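Local coordinates for cell division GTPase FtsZ, diverged (Clostridium botulinum C, PDB 3V3T), which belongs to the tubulin/FtsZ superfamily of cytoskeletal proteins as a diverged, TubZ-like member, with a Rossmann-like GTPase domain joined to a C-terminal domain, at residues A[21-25]-A[45-49]; A[31-35]-A[81-86]; A[92-98]-A[123-129]; A[156-162]-A[207-213]; A[224-229]-A[260-265]. The protein carries 1 engineered substitution. All blocks are in the same frame, centred on the assembly; numbering follows the deposited sequence.

Contact 1: A[21-25]-A[45-49]; sequences DTLLG and LKHAK
Asp-21 and His-47 account for most of the surface buried between helix 14-26 and the loop 45-49. The carboxylate of Asp-21 receives two successive backbone N-H groups of that loop, one on each oxygen. Lys-46 N reaches OD2 of Asp-21 at 3.0 Å in a nearly straight bond (175°), meeting it on the syn side but 23° out of the carboxylate plane. His-47 N gives OD1 of Asp-21 a shorter bond of 2.8 Å that is more bent, and this one uses the syn lone pair. With CG anti to the backbone N (chi1 -161°), the Asp-21 side chain swings off the helix so that both oxygens face the turn, and two bonds fix the rotation of the carboxylate. The negative charge would probably be eased by the two amide dipoles.

His-47 returns across the same gap. Its ring is set edge-on to the helix backbone, CD2 lying 3.2 Å from Asp-21 O and in plane with it, while CD2 and NE2 both come close to Gly-25 CA. Over the centre of one ring face sits CB of its own neighbour, Lys-46. Leu-24 adds aliphatic contacts: its CB packs on His-47 CB, and its CD1 lies 3.5 Å from the carbonyl oxygen, His-47 O. CD2 of Leu-45 rests against Asp-21 CB at 4.0 Å.

The loop runs from helix 39-43 to strand 51-53, the outermost strand at one end of the sheet. Leu-24, Leu-45 and Ala-48 all touch Phe-34 of strand 31-36, while helix 14-26 also leans on helix 172-187, Leu-23 touching Ala-180.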
# COMPACT_ATOMS: atom_id res chain seq x y z
N ASP A 21 -0.03 -12.48 -2.22
CA ASP A 21 -0.01 -13.69 -3.04
C ASP A 21 -0.06 -13.31 -4.52
O ASP A 21 0.65 -13.89 -5.35
CB ASP A 21 -1.21 -14.55 -2.69
CG ASP A 21 -1.04 -15.99 -3.12
OD1 ASP A 21 0.11 -16.45 -3.19
OD2 ASP A 21 -2.07 -16.66 -3.37
N THR A 22 -0.90 -12.34 -4.86
CA THR A 22 -1.00 -11.88 -6.25
C THR A 22 0.31 -11.24 -6.71
O THR A 22 0.82 -11.56 -7.78
CB THR A 22 -2.16 -10.88 -6.44
OG1 THR A 22 -3.40 -11.57 -6.27
CG2 THR A 22 -2.12 -10.25 -7.83
N LEU A 23 0.86 -10.35 -5.89
CA LEU A 23 2.15 -9.74 -6.22
C LEU A 23 3.24 -10.78 -6.49
O LEU A 23 3.96 -10.69 -7.49
CB LEU A 23 2.58 -8.76 -5.13
CG LEU A 23 3.98 -8.16 -5.27
CD1 LEU A 23 4.18 -7.52 -6.64
CD2 LEU A 23 4.25 -7.14 -4.15
N LEU A 24 3.35 -11.77 -5.61
CA LEU A 24 4.39 -12.78 -5.76
C LEU A 24 4.22 -13.61 -7.05
O LEU A 24 5.19 -14.14 -7.58
CB LEU A 24 4.47 -13.68 -4.52
CG LEU A 24 5.01 -13.03 -3.24
CD1 LEU A 24 4.85 -13.96 -2.04
CD2 LEU A 24 6.47 -12.65 -3.43
N GLY A 25 2.98 -13.71 -7.53
CA GLY A 25 2.70 -14.42 -8.78
C GLY A 25 3.22 -13.65 -9.98
O GLY A 25 3.50 -14.23 -11.03
N LEU A 45 -3.19 -20.18 -0.01
CA LEU A 45 -2.24 -19.32 -0.70
C LEU A 45 -1.49 -20.12 -1.77
O LEU A 45 -1.12 -21.28 -1.55
CB LEU A 45 -1.25 -18.73 0.30
CG LEU A 45 -1.83 -17.72 1.30
CD1 LEU A 45 -0.82 -17.38 2.39
CD2 LEU A 45 -2.30 -16.46 0.60
N LYS A 46 -1.27 -19.51 -2.93
CA LYS A 46 -0.56 -20.19 -4.02
C LYS A 46 0.96 -20.08 -3.90
O LYS A 46 1.67 -21.03 -4.20
CB LYS A 46 -1.00 -19.66 -5.38
CG LYS A 46 -2.43 -19.96 -5.75
CD LYS A 46 -2.70 -19.66 -7.22
CE LYS A 46 -2.34 -18.21 -7.57
NZ LYS A 46 -2.60 -17.88 -9.01
N HIS A 47 1.44 -18.93 -3.45
CA HIS A 47 2.87 -18.60 -3.53
C HIS A 47 3.50 -18.27 -2.18
O HIS A 47 4.42 -17.45 -2.09
CB HIS A 47 3.07 -17.41 -4.48
CG HIS A 47 2.40 -17.58 -5.81
ND1 HIS A 47 2.66 -18.65 -6.65
CD2 HIS A 47 1.50 -16.81 -6.46
CE1 HIS A 47 1.93 -18.53 -7.74
NE2 HIS A 47 1.22 -17.42 -7.66
N ALA A 48 3.00 -18.87 -1.11
CA ALA A 48 3.50 -18.54 0.21
C ALA A 48 4.63 -19.47 0.62
O ALA A 48 4.41 -20.66 0.87
CB ALA A 48 2.37 -18.58 1.22
N LYS A 49 5.84 -18.94 0.71
CA LYS A 49 6.98 -19.71 1.20
C LYS A 49 7.00 -19.71 2.73
O LYS A 49 7.50 -20.65 3.34
CB LYS A 49 8.31 -19.16 0.66
CG LYS A 49 8.57 -19.43 -0.83
CD LYS A 49 10.08 -19.56 -1.10
CE LYS A 49 10.44 -19.20 -2.54
NZ LYS A 49 10.48 -17.72 -2.73

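Contact 2: A[31-35]-A[81-86]; sequences NALFI and QIMEKF
Leu-33 is the main bump on strand 31-36, and it pushes into the hollow between Gln-81 and Ile-82 near the end of helix 75-85. Its CD2 methyl does the touching, lying 3.5 Å from Gln-81 CB and an equal 3.5 Å from Ile-82 CG1. CG stands anti to the backbone N (chi1 177°), which carries the branch out from the strand toward the helix. The other methyl, CD1, comes within 4.4 Å of Lys-85 NZ, at the margin of the contact.

Phe-86, the first residue to leave helical geometry, packs beside Leu-33. CE2 of its ring faces Leu-33 CB near the ring plane, so the leucine meets an edge. Earlier in the strand, Asn-31 CB comes obliquely to the ring and is 3.5 Å from Phe-86 CE1, the asparagine amide being turned 34° from the ring plane. Ala-32 O lies 3.8 Å from Phe-86 CZ. One face of the ring is covered over its centre by CB of Lys-85, and His-50 makes an edge-to-face contact with it. Beyond Leu-33, CD1 of Ile-35 reaches Ile-82 CD1 at a looser 4.5 Å.

Both elements also meet strand 7-11: Ile-35 and Ile-82 share Ala-10, and Phe-86 touches Val-8. The helix thus covers one face of the sheet, as in Rossmann-like folds. The chemistry across the gap is largely apolar: Gln-81 takes part through CB, and Asn-31 ND2 is hydrogen-bonded to Ile-7 O of the adjacent strand. Between these segments the helix is thus probably held mainly by shape and burial, whereas the strand takes its directional bonds from the sheet.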
# COMPACT_ATOMS: atom_id res chain seq x y z
N ASN A 31 10.14 -10.80 -0.45
CA ASN A 31 9.97 -11.68 0.70
C ASN A 31 8.62 -11.43 1.37
O ASN A 31 8.08 -10.32 1.30
CB ASN A 31 11.07 -11.44 1.72
CG ASN A 31 12.46 -11.51 1.12
OD1 ASN A 31 12.93 -12.58 0.73
ND2 ASN A 31 13.13 -10.37 1.05
N ALA A 32 8.08 -12.45 2.05
CA ALA A 32 6.74 -12.35 2.62
C ALA A 32 6.56 -13.35 3.74
O ALA A 32 7.00 -14.49 3.65
CB ALA A 32 5.67 -12.58 1.52
N LEU A 33 5.89 -12.91 4.80
CA LEU A 33 5.44 -13.79 5.87
C LEU A 33 3.94 -13.59 5.99
O LEU A 33 3.48 -12.54 6.45
CB LEU A 33 6.11 -13.41 7.19
CG LEU A 33 5.63 -14.24 8.39
CD1 LEU A 33 6.09 -15.68 8.27
CD2 LEU A 33 6.12 -13.65 9.70
N PHE A 34 3.17 -14.56 5.53
CA PHE A 34 1.72 -14.40 5.59
C PHE A 34 1.21 -14.74 6.98
O PHE A 34 1.50 -15.81 7.52
CB PHE A 34 1.04 -15.28 4.56
CG PHE A 34 1.38 -14.93 3.14
CD1 PHE A 34 0.43 -14.33 2.32
CD2 PHE A 34 2.61 -15.24 2.61
CE1 PHE A 34 0.73 -14.04 1.00
CE2 PHE A 34 2.92 -14.96 1.31
CZ PHE A 34 1.98 -14.35 0.49
N ILE A 35 0.46 -13.82 7.57
CA ILE A 35 0.00 -13.97 8.93
C ILE A 35 -1.51 -14.02 8.94
O ILE A 35 -2.16 -13.21 8.27
CB ILE A 35 0.48 -12.78 9.78
CG1 ILE A 35 2.00 -12.81 9.92
CG2 ILE A 35 -0.20 -12.78 11.14
CD1 ILE A 35 2.65 -11.42 9.95
N GLN A 81 9.12 -13.67 14.15
CA GLN A 81 9.08 -14.48 12.94
C GLN A 81 9.64 -13.66 11.78
O GLN A 81 10.53 -14.11 11.06
CB GLN A 81 7.65 -14.91 12.61
CG GLN A 81 7.00 -15.79 13.65
CD GLN A 81 7.69 -17.13 13.78
OE1 GLN A 81 8.28 -17.62 12.82
NE2 GLN A 81 7.63 -17.72 14.96
N ILE A 82 9.12 -12.46 11.61
CA ILE A 82 9.56 -11.59 10.53
C ILE A 82 11.05 -11.32 10.61
O ILE A 82 11.77 -11.38 9.61
CB ILE A 82 8.81 -10.24 10.55
CG1 ILE A 82 7.30 -10.48 10.53
CG2 ILE A 82 9.24 -9.38 9.37
CD1 ILE A 82 6.47 -9.23 10.66
N MET A 83 11.52 -11.02 11.82
CA MET A 83 12.90 -10.61 12.02
C MET A 83 13.88 -11.78 12.01
O MET A 83 15.05 -11.61 11.69
CB MET A 83 13.04 -9.82 13.32
CG MET A 83 12.23 -8.53 13.31
SD MET A 83 12.58 -7.59 11.83
CE MET A 83 11.32 -6.31 11.88
N GLU A 84 13.40 -12.97 12.34
CA GLU A 84 14.26 -14.14 12.29
C GLU A 84 14.66 -14.39 10.85
O GLU A 84 15.85 -14.39 10.50
CB GLU A 84 13.55 -15.37 12.84
CG GLU A 84 14.31 -16.67 12.60
CD GLU A 84 13.50 -17.90 12.96
OE1 GLU A 84 12.69 -18.34 12.11
OE2 GLU A 84 13.67 -18.43 14.08
N LYS A 85 13.65 -14.56 10.00
CA LYS A 85 13.85 -14.97 8.62
C LYS A 85 14.34 -13.84 7.73
O LYS A 85 15.15 -14.05 6.83
CB LYS A 85 12.54 -15.55 8.07
CG LYS A 85 11.93 -16.61 8.98
CD LYS A 85 10.62 -17.14 8.42
CE LYS A 85 10.14 -18.35 9.20
NZ LYS A 85 8.94 -18.96 8.58
N PHE A 86 13.85 -12.63 8.00
CA PHE A 86 14.06 -11.49 7.10
C PHE A 86 14.69 -10.30 7.82
O PHE A 86 14.29 -9.16 7.58
CB PHE A 86 12.73 -11.07 6.46
CG PHE A 86 11.98 -12.21 5.83
CD1 PHE A 86 12.50 -12.85 4.71
CD2 PHE A 86 10.79 -12.66 6.36
CE1 PHE A 86 11.82 -13.91 4.13
CE2 PHE A 86 10.11 -13.72 5.78
CZ PHE A 86 10.62 -14.35 4.66

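Contact 3: A[92-98]-A[123-129]; sequences VIFVATM and FGFVGVL
Six backbone hydrogen bonds join strands 92-97 and 123-129, passing back and forth between them. Val-126 N to Phe-94 O (2.8 Å) and Ala-96 N to Val-126 O (2.9 Å) are directed nearly along the C=O axis, whereas Phe-94 N sits above the carbonyl plane of Gly-124 O. The last bond, Met-98 N to Val-128 O, falls just past the end of strand 91-97. CA-H groups of five residues add contacts to the same carbonyls.

The strands run parallel, 18° apart, as the two arms of a beta-alpha-beta crossover through helix 101-117, in the centre of the Rossmann-like sheet. On the face under that helix, Val-92 CB lies 3.6 Å from Phe-123 CE1, and the Phe-94 ring brings its edge, CE2, to Phe-123 CD1 at 3.8 Å. Phe-125, its CG opposite the backbone N (chi1 173°), turns its ring edge to Ala-96 CB and Met-98 CG. The sulfur of Met-98 makes an edge-on Met-aromatic contact with that ring, 5.4 Å from its centroid, and lies 3.9 Å from Gly-127 CA. Helix 136-152 covers Phe-125 and Met-98. On the other face, Ile-93 CG2 abuts Val-126 CG2 at 3.7 Å, while Val-95 lies alongside Val-126.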
# COMPACT_ATOMS: atom_id res chain seq x y z
N VAL A 92 9.75 -3.05 5.80
CA VAL A 92 8.72 -3.98 6.22
C VAL A 92 7.36 -3.36 5.90
O VAL A 92 7.04 -2.24 6.33
CB VAL A 92 8.83 -4.28 7.74
CG1 VAL A 92 7.82 -5.30 8.17
CG2 VAL A 92 10.23 -4.77 8.09
N ILE A 93 6.56 -4.05 5.10
CA ILE A 93 5.30 -3.48 4.66
C ILE A 93 4.15 -4.38 5.06
O ILE A 93 4.03 -5.51 4.58
CB ILE A 93 5.29 -3.21 3.14
CG1 ILE A 93 6.49 -2.33 2.76
CG2 ILE A 93 3.97 -2.53 2.71
CD1 ILE A 93 6.67 -2.14 1.20
N PHE A 94 3.33 -3.90 5.97
CA PHE A 94 2.16 -4.64 6.39
C PHE A 94 1.07 -4.36 5.38
O PHE A 94 0.99 -3.27 4.80
CB PHE A 94 1.72 -4.19 7.79
CG PHE A 94 2.70 -4.52 8.86
CD1 PHE A 94 2.61 -5.72 9.56
CD2 PHE A 94 3.74 -3.65 9.16
CE1 PHE A 94 3.53 -6.04 10.54
CE2 PHE A 94 4.65 -3.95 10.15
CZ PHE A 94 4.55 -5.16 10.83
N VAL A 95 0.21 -5.34 5.16
CA VAL A 95 -0.83 -5.23 4.17
C VAL A 95 -2.12 -5.77 4.74
O VAL A 95 -2.16 -6.89 5.25
CB VAL A 95 -0.46 -6.06 2.93
CG1 VAL A 95 -1.46 -5.80 1.83
CG2 VAL A 95 0.96 -5.70 2.46
N ALA A 96 -3.19 -4.98 4.69
CA ALA A 96 -4.45 -5.45 5.23
C ALA A 96 -5.66 -4.89 4.50
O ALA A 96 -5.67 -3.74 4.06
CB ALA A 96 -4.54 -5.09 6.71
N THR A 97 -6.70 -5.71 4.42
CA THR A 97 -8.03 -5.25 4.06
C THR A 97 -8.61 -4.65 5.33
O THR A 97 -8.81 -5.35 6.32
CB THR A 97 -8.90 -6.41 3.53
OG1 THR A 97 -8.36 -6.86 2.29
CG2 THR A 97 -10.32 -5.96 3.29
N MET A 98 -8.88 -3.35 5.30
CA MET A 98 -9.21 -2.61 6.50
C MET A 98 -10.57 -2.97 7.06
O MET A 98 -10.84 -2.71 8.24
CB MET A 98 -9.07 -1.12 6.26
CG MET A 98 -7.65 -0.76 5.87
SD MET A 98 -7.40 0.94 5.34
CE MET A 98 -7.74 1.87 6.83
N PHE A 123 9.03 1.31 7.82
CA PHE A 123 7.76 0.60 7.82
C PHE A 123 6.74 1.24 6.91
O PHE A 123 6.65 2.47 6.83
CB PHE A 123 7.18 0.45 9.23
CG PHE A 123 8.00 -0.45 10.11
CD1 PHE A 123 7.79 -1.81 10.12
CD2 PHE A 123 9.01 0.07 10.89
CE1 PHE A 123 8.56 -2.63 10.91
CE2 PHE A 123 9.78 -0.75 11.69
CZ PHE A 123 9.54 -2.11 11.69
N GLY A 124 5.97 0.39 6.24
CA GLY A 124 4.91 0.86 5.39
C GLY A 124 3.64 0.06 5.61
O GLY A 124 3.64 -0.99 6.27
N PHE A 125 2.56 0.57 5.05
CA PHE A 125 1.25 -0.01 5.23
C PHE A 125 0.49 0.10 3.92
O PHE A 125 0.34 1.20 3.37
CB PHE A 125 0.49 0.74 6.31
CG PHE A 125 -0.95 0.30 6.46
CD1 PHE A 125 -1.25 -1.00 6.83
CD2 PHE A 125 -1.99 1.19 6.24
CE1 PHE A 125 -2.56 -1.42 6.97
CE2 PHE A 125 -3.31 0.79 6.38
CZ PHE A 125 -3.60 -0.52 6.74
N VAL A 126 0.03 -1.05 3.41
CA VAL A 126 -0.91 -1.06 2.30
C VAL A 126 -2.27 -1.40 2.88
O VAL A 126 -2.48 -2.50 3.36
CB VAL A 126 -0.53 -2.11 1.27
CG1 VAL A 126 -1.51 -2.11 0.10
CG2 VAL A 126 0.89 -1.89 0.78
N GLY A 127 -3.20 -0.44 2.86
CA GLY A 127 -4.55 -0.72 3.30
C GLY A 127 -5.60 -0.55 2.20
O GLY A 127 -5.54 0.38 1.38
N VAL A 128 -6.58 -1.45 2.18
CA VAL A 128 -7.69 -1.35 1.25
C VAL A 128 -8.96 -0.87 1.96
O VAL A 128 -9.43 -1.51 2.89
CB VAL A 128 -7.98 -2.70 0.57
CG1 VAL A 128 -9.03 -2.52 -0.54
CG2 VAL A 128 -6.70 -3.29 -0.02
N LEU A 129 -9.50 0.25 1.51
CA LEU A 129 -10.78 0.74 2.00
C LEU A 129 -11.92 -0.04 1.34
O LEU A 129 -11.82 -0.45 0.19
CB LEU A 129 -10.94 2.23 1.68
CG LEU A 129 -9.91 3.20 2.25
CD1 LEU A 129 -10.06 4.57 1.57
CD2 LEU A 129 -10.09 3.34 3.75

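Contact 4: A[156-162]-A[207-213]; sequences GKDISIY and LTMKKSN
Tyr-162 meets both Asn-213 and Leu-207 at one end of this contact: CB of Asn-213 lies over a face of the tyrosine ring, 3.9 Å from CE1 of Tyr-162. CG of Tyr-162 is anti to the carbonyl carbon (chi1 -58°), an arrangement that turns the ring back toward 207-213 although its CB points away. Its OH then meets the CD2 methyl of Leu-207 at 3.6 Å, the two side chains slanting across each other.

Beside these groups the backbones pair in parallel. Lys-211 N bonds to Ile-159 O at 2.7 Å, Ile-161 N to Lys-211 O from above the carbonyl plane, and Asn-213 N to Ile-161 O in a straighter bond (168°). Strands 160-165 and 211-217 are neighbours in the central sheet, and their pairing joins the GTPase-family part of the chain to the TubZ-like C-terminal part, with helices 172-187 and 200-208 in the connection.

At the opposite end, Lys-211, its chain bent at chi2 and chi3, brings CG to Gly-156 O at 3.6 Å. Lys-210 lays its aliphatic chain along the turn 157-159: CB is 3.2 Å from Lys-157 O, and CD is 3.7 Å from Asp-158 O. Bends at chi2 and chi4 keep the chain against these carbonyls. The carboxylate of Asp-158 forms a salt bridge with Lys-115. Ser-160 CB presses on Met-209 O at 3.1 Å while its OG bonds to His-122. On the opposite face of the sheet, Ser-212 OG faces Ile-161 CG2 and bonds to Gln-290.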
# COMPACT_ATOMS: atom_id res chain seq x y z
N GLY A 156 0.55 9.31 10.40
CA GLY A 156 1.07 8.83 9.14
C GLY A 156 2.44 9.38 8.78
O GLY A 156 2.95 9.07 7.70
N LYS A 157 3.03 10.19 9.66
CA LYS A 157 4.36 10.73 9.43
C LYS A 157 5.51 9.73 9.65
O LYS A 157 6.61 9.96 9.16
CB LYS A 157 4.62 11.98 10.29
CG LYS A 157 3.66 13.14 10.04
CD LYS A 157 4.02 14.32 10.95
CE LYS A 157 2.85 15.30 11.10
NZ LYS A 157 2.31 15.74 9.79
N ASP A 158 5.27 8.65 10.38
CA ASP A 158 6.36 7.71 10.70
C ASP A 158 6.45 6.51 9.74
O ASP A 158 7.37 5.68 9.83
CB ASP A 158 6.23 7.18 12.14
CG ASP A 158 6.35 8.28 13.18
OD1 ASP A 158 7.02 9.31 12.90
OD2 ASP A 158 5.78 8.11 14.29
N ILE A 159 5.50 6.41 8.83
CA ILE A 159 5.44 5.27 7.93
C ILE A 159 5.05 5.74 6.54
O ILE A 159 4.58 6.86 6.35
CB ILE A 159 4.38 4.24 8.38
CG1 ILE A 159 2.98 4.85 8.33
CG2 ILE A 159 4.68 3.71 9.80
CD1 ILE A 159 1.86 3.79 8.32
N SER A 160 5.24 4.87 5.55
CA SER A 160 4.74 5.19 4.23
C SER A 160 3.42 4.44 4.06
O SER A 160 3.23 3.36 4.61
CB SER A 160 5.78 4.84 3.17
OG SER A 160 5.94 3.45 3.09
N ILE A 161 2.47 5.04 3.36
CA ILE A 161 1.12 4.50 3.30
C ILE A 161 0.70 4.34 1.84
O ILE A 161 0.84 5.28 1.06
CB ILE A 161 0.11 5.46 4.01
CG1 ILE A 161 0.35 5.49 5.52
CG2 ILE A 161 -1.34 5.04 3.72
CD1 ILE A 161 -0.47 6.56 6.24
N TYR A 162 0.22 3.16 1.46
CA TYR A 162 -0.33 2.94 0.14
C TYR A 162 -1.80 2.64 0.37
O TYR A 162 -2.15 1.54 0.78
CB TYR A 162 0.34 1.76 -0.58
CG TYR A 162 1.85 1.86 -0.75
CD1 TYR A 162 2.40 2.16 -1.98
CD2 TYR A 162 2.72 1.63 0.33
CE1 TYR A 162 3.77 2.25 -2.15
CE2 TYR A 162 4.11 1.72 0.16
CZ TYR A 162 4.62 2.02 -1.09
OH TYR A 162 5.97 2.12 -1.30
N LEU A 207 10.80 4.70 -1.79
CA LEU A 207 10.27 3.67 -0.92
C LEU A 207 10.29 4.07 0.55
O LEU A 207 9.43 3.66 1.32
CB LEU A 207 11.12 2.41 -1.06
CG LEU A 207 10.66 1.32 -2.02
CD1 LEU A 207 11.71 0.20 -2.04
CD2 LEU A 207 9.27 0.79 -1.62
N THR A 208 11.29 4.84 0.95
CA THR A 208 11.45 5.16 2.35
C THR A 208 10.79 6.49 2.74
O THR A 208 10.81 6.87 3.92
CB THR A 208 12.93 5.10 2.81
OG1 THR A 208 13.73 6.03 2.07
CG2 THR A 208 13.48 3.70 2.59
N MET A 209 10.21 7.18 1.77
CA MET A 209 9.52 8.45 2.04
C MET A 209 8.23 8.18 2.80
O MET A 209 7.48 7.28 2.47
CB MET A 209 9.20 9.20 0.74
CG MET A 209 8.33 10.42 0.95
SD MET A 209 9.10 11.68 1.99
CE MET A 209 10.55 12.11 1.04
N LYS A 210 7.98 8.98 3.84
CA LYS A 210 6.86 8.75 4.72
C LYS A 210 5.60 9.44 4.21
O LYS A 210 5.66 10.27 3.31
CB LYS A 210 7.17 9.23 6.13
CG LYS A 210 8.51 8.77 6.67
CD LYS A 210 8.60 7.26 6.69
CE LYS A 210 9.91 6.85 7.33
NZ LYS A 210 10.30 7.84 8.39
N LYS A 211 4.47 9.08 4.82
CA LYS A 211 3.16 9.53 4.39
C LYS A 211 2.75 8.76 3.15
O LYS A 211 3.18 7.61 2.94
CB LYS A 211 3.17 11.04 4.13
CG LYS A 211 3.33 11.84 5.42
CD LYS A 211 4.18 13.09 5.24
CE LYS A 211 3.38 14.28 4.74
NZ LYS A 211 4.29 15.43 4.41
N SER A 212 1.94 9.39 2.32
CA SER A 212 1.23 8.65 1.31
C SER A 212 1.91 8.62 -0.04
O SER A 212 2.41 9.62 -0.54
CB SER A 212 -0.21 9.17 1.17
OG SER A 212 -1.09 8.21 1.70
N ASN A 213 1.87 7.43 -0.62
CA ASN A 213 2.45 7.22 -1.91
C ASN A 213 1.34 6.84 -2.92
O ASN A 213 0.38 6.15 -2.58
CB ASN A 213 3.57 6.16 -1.81
CG ASN A 213 4.77 6.63 -0.95
OD1 ASN A 213 4.72 7.68 -0.27
ND2 ASN A 213 5.85 5.86 -0.98

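Contact 5: A[224-229]-A[260-265]; sequences IQVALA and AIKSIV
Ile-261 receives two side chains from helix 224-233. CD1 of Ile-224 and CD1 of Leu-228 each lie 3.6 Å from Ile-261 CG1, the first side chain crossing Ile-261 at about a right angle and the second on a slant. Extended through CG1 anti to the backbone N (chi1 -173°), Ile-224 spans the gap with its end methyl, while its CG2 rests on Ala-260 CB at 4.0 Å.

Ile-264, about one turn on from Ile-261 on helix 258-265, fits against helix 224-233. Its CG1 meets Gln-225 O at 3.8 Å, and its CG2 touches Leu-228 CB and the backbone of Ala-229. Gln-225 lays CG on CB of Ala-260 (3.9 Å), and the CA atoms of these two residues are the closest across the segments. Leu-228 CD2 reaches Val-265 CG2 more loosely, at 4.3 Å.

Farther out, Phe-218 backs Ile-224 and Leu-228, and Asp-223 accepts a hydrogen bond from Val-226 N near the start of helix 224-233. Ile-261 and Val-265 rest on strands 247-252 and 281-287. The axes of the two segments come within 9.2 Å and are inclined at 32°, a largely apolar helix pair in which helix 258-265 rests on the sheet of the TubZ-like C-terminal domain and helix 224-233 packs against it.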
# COMPACT_ATOMS: atom_id res chain seq x y z
N ILE A 224 -0.46 14.72 -22.51
CA ILE A 224 0.04 14.18 -21.26
C ILE A 224 -0.79 14.62 -20.05
O ILE A 224 -0.99 13.84 -19.13
CB ILE A 224 1.54 14.47 -21.06
CG1 ILE A 224 2.06 13.73 -19.83
CG2 ILE A 224 1.81 15.96 -20.93
CD1 ILE A 224 3.55 13.78 -19.72
N GLN A 225 -1.29 15.86 -20.06
CA GLN A 225 -2.18 16.31 -18.99
C GLN A 225 -3.50 15.52 -18.98
O GLN A 225 -4.01 15.16 -17.92
CB GLN A 225 -2.46 17.81 -19.09
CG GLN A 225 -1.25 18.70 -18.80
CD GLN A 225 -1.61 20.18 -18.80
OE1 GLN A 225 -2.34 20.66 -17.93
NE2 GLN A 225 -1.08 20.92 -19.78
N VAL A 226 -4.04 15.25 -20.17
CA VAL A 226 -5.28 14.49 -20.28
C VAL A 226 -5.08 13.04 -19.84
O VAL A 226 -5.90 12.48 -19.12
CB VAL A 226 -5.87 14.53 -21.73
CG1 VAL A 226 -7.14 13.70 -21.83
CG2 VAL A 226 -6.13 15.96 -22.15
N ALA A 227 -3.98 12.43 -20.27
CA ALA A 227 -3.70 11.04 -19.92
C ALA A 227 -3.54 10.86 -18.41
O ALA A 227 -3.97 9.86 -17.85
CB ALA A 227 -2.47 10.55 -20.64
N LEU A 228 -2.92 11.82 -17.75
CA LEU A 228 -2.67 11.70 -16.31
C LEU A 228 -3.95 11.96 -15.53
O LEU A 228 -4.18 11.38 -14.46
CB LEU A 228 -1.55 12.65 -15.86
CG LEU A 228 -0.18 12.01 -16.06
CD1 LEU A 228 0.94 13.01 -15.89
CD2 LEU A 228 -0.03 10.86 -15.08
N ALA A 229 -4.79 12.83 -16.08
CA ALA A 229 -6.07 13.11 -15.47
C ALA A 229 -6.95 11.85 -15.49
O ALA A 229 -7.58 11.52 -14.49
CB ALA A 229 -6.75 14.27 -16.17
N ALA A 260 4.27 19.70 -16.78
CA ALA A 260 2.86 19.37 -16.99
C ALA A 260 2.41 18.20 -16.11
O ALA A 260 1.25 18.12 -15.73
CB ALA A 260 2.59 19.07 -18.47
N ILE A 261 3.33 17.29 -15.80
CA ILE A 261 3.00 16.17 -14.93
C ILE A 261 2.78 16.68 -13.52
O ILE A 261 1.83 16.29 -12.86
CB ILE A 261 4.12 15.11 -14.91
CG1 ILE A 261 4.25 14.43 -16.28
CG2 ILE A 261 3.88 14.07 -13.79
CD1 ILE A 261 5.38 13.44 -16.36
N LYS A 262 3.68 17.55 -13.07
CA LYS A 262 3.56 18.15 -11.75
C LYS A 262 2.26 18.94 -11.67
O LYS A 262 1.62 19.02 -10.62
CB LYS A 262 4.76 19.07 -11.49
CG LYS A 262 6.09 18.34 -11.38
CD LYS A 262 7.26 19.31 -11.29
CE LYS A 262 8.58 18.56 -11.19
NZ LYS A 262 9.78 19.46 -11.24
N SER A 263 1.87 19.51 -12.80
CA SER A 263 0.66 20.30 -12.86
C SER A 263 -0.57 19.45 -12.51
O SER A 263 -1.50 19.91 -11.84
CB SER A 263 0.51 20.92 -14.25
OG SER A 263 -0.73 21.58 -14.38
N ILE A 264 -0.56 18.21 -12.96
CA ILE A 264 -1.72 17.35 -12.72
C ILE A 264 -1.57 16.54 -11.43
O ILE A 264 -2.55 16.32 -10.71
CB ILE A 264 -1.97 16.40 -13.89
CG1 ILE A 264 -2.24 17.19 -15.17
CG2 ILE A 264 -3.17 15.52 -13.60
CD1 ILE A 264 -3.59 17.84 -15.18
N VAL A 265 -0.36 16.10 -11.14
CA VAL A 265 -0.17 15.12 -10.06
C VAL A 265 0.11 15.74 -8.70
O VAL A 265 -0.28 15.21 -7.67
CB VAL A 265 0.94 14.12 -10.40
CG1 VAL A 265 1.17 13.17 -9.21
CG2 VAL A 265 0.57 13.33 -11.63

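Contacts 2, 3 and 4 reach the same mixed sheet, and contact 1 packs against contact 2 at strand 31-36, while contact 5 stands apart, in the C-terminal part of the chain. Contacts 1 and 2 alternate along the chain and touch through Phe-34. Contact 2 meets contact 3 where Met-83 packs on Val-92. Contacts 3 and 4, centres 11 Å apart, share neighbouring strands 122-129 and 160-165, with probable hydrogen bonds from Phe-125 to Ser-160 and Tyr-162. Strand 211-217 then leads from contact 4 to helix 224-233 of contact 5, whose centre is about 39 Å from that of contact 2. Strands of both the GTPase-family part and the C-terminal part thus lie in one sheet, with contact 4 at the join.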